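Local coordinates for coat protein (Sulfolobus turreted icosahedral virus, PDB 2BBD) that probably builds the viral capsid as its major coat subunit, with a fold that points to common ancestry with capsid proteins of bacterial and eukaryotic viruses, at residues V218-S221 with T222-I225; Y97-P100 with G101-V104. All coordinates share one frame; numbering follows the deposited sequence.

Interaction 1. Residues V218-S221 with T222-I225; sequences VINS and TSGI
Asn220 meets Thr222 and Ser223 because its CG stands opposite the backbone N (chi1 177°), which swings the side-chain amide over the turn that follows. Ile219 takes another course: with chi1 at -58° its CG1 lies beside the backbone N, and a further bend carries CD1 onto CB of Ile225, 3.6 Å away. Asn220 OD1 receives Thr222 N at 2.7 Å, tilted somewhat from the carbonyl plane, and Ser223 N at 3.1 Å, from well above it. Two backbone N-H groups are thereby satisfied by one acceptor. The other end of the amide is held too, ND2 donating to Asp229 OD2, which should fix how the group is rotated. CB of Asn220 lies 3.3 Å from Ser223 OG, so the side chain is packed as well as bonded. Behind the turn the backbones pair: Asn220 N reaches Gly224 O at 2.8 Å in an almost straight bond (174°), whereas the return bond from Gly224 N to Asn220 O, at 2.7 Å, is bent and weak. Gly224 O also accepts from Asn227 ND2, which bonds Val218 O as well and so ties both arms to the chain ahead. The buried side chain of Ile225 packs against Ala54 and Pro55. The whole is an Asx turn set in a tight hairpin-like reversal, with three residues joining a single antiparallel hydrogen-bonded pair; it lies between strand 210-219 and strand 230-237, linking two sheets of one jelly roll in the double jelly-roll capsid fold.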
loop_
_atom_site.group_PDB
_atom_site.type_symbol
_atom_site.label_atom_id
_atom_site.label_comp_id
_atom_site.label_asym_id
_atom_site.label_seq_id
_atom_site.Cartn_x
_atom_site.Cartn_y
_atom_site.Cartn_z
ATOM N N VAL A 218 -3.349 13.550 -0.425
ATOM C CA VAL A 218 -4.552 14.332 -0.644
ATOM C C VAL A 218 -4.756 14.731 -2.105
ATOM O O VAL A 218 -3.817 15.099 -2.799
ATOM C CB VAL A 218 -4.497 15.591 0.254
ATOM C CG1 VAL A 218 -5.769 16.364 0.147
ATOM C CG2 VAL A 218 -4.253 15.167 1.700
ATOM N N ILE A 219 -5.999 14.659 -2.562
ATOM C CA ILE A 219 -6.315 14.996 -3.940
ATOM C C ILE A 219 -7.123 16.284 -4.059
ATOM O O ILE A 219 -8.180 16.439 -3.437
ATOM C CB ILE A 219 -7.130 13.868 -4.624
ATOM C CG1 ILE A 219 -6.358 12.546 -4.587
ATOM C CG2 ILE A 219 -7.450 14.263 -6.061
ATOM C CD1 ILE A 219 -5.017 12.565 -5.297
ATOM N N ASN A 220 -6.615 17.196 -4.878
ATOM C CA ASN A 220 -7.259 18.482 -5.145
ATOM C C ASN A 220 -8.003 18.289 -6.477
ATOM O O ASN A 220 -7.438 17.746 -7.429
ATOM C CB ASN A 220 -6.172 19.564 -5.255
ATOM C CG ASN A 220 -6.720 20.933 -5.614
ATOM O OD1 ASN A 220 -7.199 21.157 -6.727
ATOM N ND2 ASN A 220 -6.631 21.868 -4.670
ATOM N N SER A 221 -9.261 18.725 -6.537
ATOM C CA SER A 221 -10.078 18.562 -7.747
ATOM C C SER A 221 -9.527 19.237 -9.002
ATOM O O SER A 221 -9.950 18.922 -10.111
ATOM C CB SER A 221 -11.507 19.060 -7.501
ATOM O OG SER A 221 -11.554 20.477 -7.444
ATOM N N THR A 222 -8.586 20.159 -8.838
ATOM C CA THR A 222 -7.997 20.850 -9.985
ATOM C C THR A 222 -6.591 20.355 -10.318
ATOM O O THR A 222 -6.291 20.025 -11.462
ATOM C CB THR A 222 -7.911 22.387 -9.747
ATOM O OG1 THR A 222 -9.227 22.952 -9.761
ATOM C CG2 THR A 222 -7.072 23.055 -10.825
ATOM N N SER A 223 -5.732 20.305 -9.309
ATOM C CA SER A 223 -4.354 19.888 -9.509
ATOM C C SER A 223 -4.079 18.428 -9.166
ATOM O O SER A 223 -2.941 17.977 -9.269
ATOM C CB SER A 223 -3.442 20.777 -8.673
ATOM O OG SER A 223 -3.818 20.688 -7.318
ATOM N N GLY A 224 -5.110 17.694 -8.753
ATOM C CA GLY A 224 -4.919 16.295 -8.403
ATOM C C GLY A 224 -4.031 16.106 -7.183
ATOM O O GLY A 224 -4.183 16.803 -6.172
ATOM N N ILE A 225 -3.091 15.172 -7.278
ATOM C CA ILE A 225 -2.182 14.890 -6.172
ATOM C C ILE A 225 -0.988 15.856 -6.138
ATOM O O ILE A 225 -0.213 15.861 -5.186
ATOM C CB ILE A 225 -1.666 13.427 -6.258
ATOM C CG1 ILE A 225 -1.138 12.968 -4.898
ATOM C CG2 ILE A 225 -0.563 13.327 -7.311
ATOM C CD1 ILE A 225 -0.889 11.463 -4.827
#

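Interaction 2. Residues Y97-P100 with G101-V104; sequences YPAP and GTSV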
loop_
_atom_site.group_PDB
_atom_site.type_symbol
_atom_site.label_atom_id
_atom_site.label_comp_id
_atom_site.label_asym_id
_atom_site.label_seq_id
_atom_site.Cartn_x
_atom_site.Cartn_y
_atom_site.Cartn_z
ATOM N N TYR A 97 8.051 3.308 -15.213
ATOM C CA TYR A 97 8.148 3.865 -16.552
ATOM C C TYR A 97 6.808 3.702 -17.267
ATOM O O TYR A 97 6.135 2.671 -17.122
ATOM C CB TYR A 97 9.245 3.153 -17.342
ATOM C CG TYR A 97 10.614 3.208 -16.696
ATOM C CD1 TYR A 97 10.988 2.282 -15.716
ATOM C CD2 TYR A 97 11.542 4.181 -17.070
ATOM C CE1 TYR A 97 12.261 2.327 -15.129
ATOM C CE2 TYR A 97 12.812 4.233 -16.489
ATOM C CZ TYR A 97 13.162 3.304 -15.521
ATOM O OH TYR A 97 14.409 3.363 -14.950
ATOM N N PRO A 98 6.383 4.734 -18.017
ATOM C CA PRO A 98 7.097 6.003 -18.201
ATOM C C PRO A 98 6.757 7.014 -17.099
ATOM O O PRO A 98 5.694 6.936 -16.482
ATOM C CB PRO A 98 6.605 6.469 -19.568
ATOM C CG PRO A 98 5.172 6.064 -19.528
ATOM C CD PRO A 98 5.241 4.649 -18.946
ATOM N N ALA A 99 7.664 7.956 -16.856
ATOM C CA ALA A 99 7.443 8.980 -15.845
ATOM C C ALA A 99 6.271 9.854 -16.268
ATOM O O ALA A 99 6.009 10.034 -17.457
ATOM C CB ALA A 99 8.701 9.854 -15.672
ATOM N N PRO A 100 5.549 10.414 -15.288
ATOM C CA PRO A 100 4.403 11.281 -15.559
ATOM C C PRO A 100 4.853 12.419 -16.480
ATOM O O PRO A 100 5.989 12.863 -16.398
ATOM C CB PRO A 100 4.036 11.807 -14.173
ATOM C CG PRO A 100 4.580 10.784 -13.237
ATOM C CD PRO A 100 5.871 10.393 -13.852
ATOM N N GLY A 101 3.975 12.884 -17.358
ATOM C CA GLY A 101 4.346 13.977 -18.237
ATOM C C GLY A 101 5.181 13.576 -19.438
ATOM O O GLY A 101 5.565 14.422 -20.238
ATOM N N THR A 102 5.479 12.291 -19.565
ATOM C CA THR A 102 6.252 11.820 -20.702
ATOM C C THR A 102 5.404 11.962 -21.967
ATOM O O THR A 102 4.181 11.792 -21.935
ATOM C CB THR A 102 6.658 10.345 -20.529
ATOM O OG1 THR A 102 7.620 10.244 -19.472
ATOM C CG2 THR A 102 7.255 9.775 -21.834
ATOM N N SER A 103 6.060 12.268 -23.077
ATOM C CA SER A 103 5.370 12.445 -24.342
ATOM C C SER A 103 5.417 11.188 -25.207
ATOM O O SER A 103 6.456 10.551 -25.333
ATOM C CB SER A 103 5.996 13.616 -25.110
ATOM O OG SER A 103 5.453 13.734 -26.418
ATOM N N VAL A 104 4.278 10.832 -25.788
ATOM C CA VAL A 104 4.206 9.688 -26.682
ATOM C C VAL A 104 4.039 10.291 -28.075
ATOM O O VAL A 104 3.010 10.899 -28.379
ATOM C CB VAL A 104 2.986 8.782 -26.378
ATOM C CG1 VAL A 104 3.055 7.527 -27.234
ATOM C CG2 VAL A 104 2.946 8.426 -24.895
#
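Thr102 gives two hydrogens to one acceptor, the carbonyl oxygen of Ala99. Its backbone N comes within 3.1 Å of Ala99 O, the usual closing bond of a beta turn, and its hydroxyl adds a shorter one, OG1 donating to the same Ala99 O at 2.6 Å. Both donors approach from the same face of the carbonyl plane, each tilted a little under 30° from it, so the oxygen is gripped by main chain and side chain of a single residue. The hydroxyl can do this because chi1 of -69° sets OG1 beside the backbone N. The carbon side of the threonine is used as well: Thr102 CB lies 4.0 Å from CB of Pro98, a buried proline that follows a cis peptide bond and packs on Leu51, Phe56, Val110 and Leu112. At the corner, Pro100 has no N-H to satisfy, while that of Gly101 is used outside the turn: Pro52, its backbone partner, can only accept. Thr102 is likewise joined to Leu51 through the backbone, so the far limb leaves the turn already paired. Gly101, with phi near 80°, occupies the position where a side chain would collide with the preceding carbonyl oxygen. Pro100-Gly101 at the centre, closed from Ala99 to Thr102, makes this a classic type II beta turn, reinforced by a threonine hydroxyl and leading into the short strand 103-104.

Overall arrangement
In both turns a carbonyl oxygen with two donors, from a side chain in interaction 1 and from the backbone in interaction 2, helps to hold a reversal. They do not touch: their centres lie 19 Å apart, and their nearest atoms about 8 Å. The loop after strand 49-50 touches both. Leu51, Pro52 and Phe56 meet residues 97-104, while Ala54 and Pro55 lie against Ile225 of interaction 1. Each site also has a bound methylpentanediol about 4 Å from a side chain, Ile219 in one and Pro100 in the other, probably left from crystallisation.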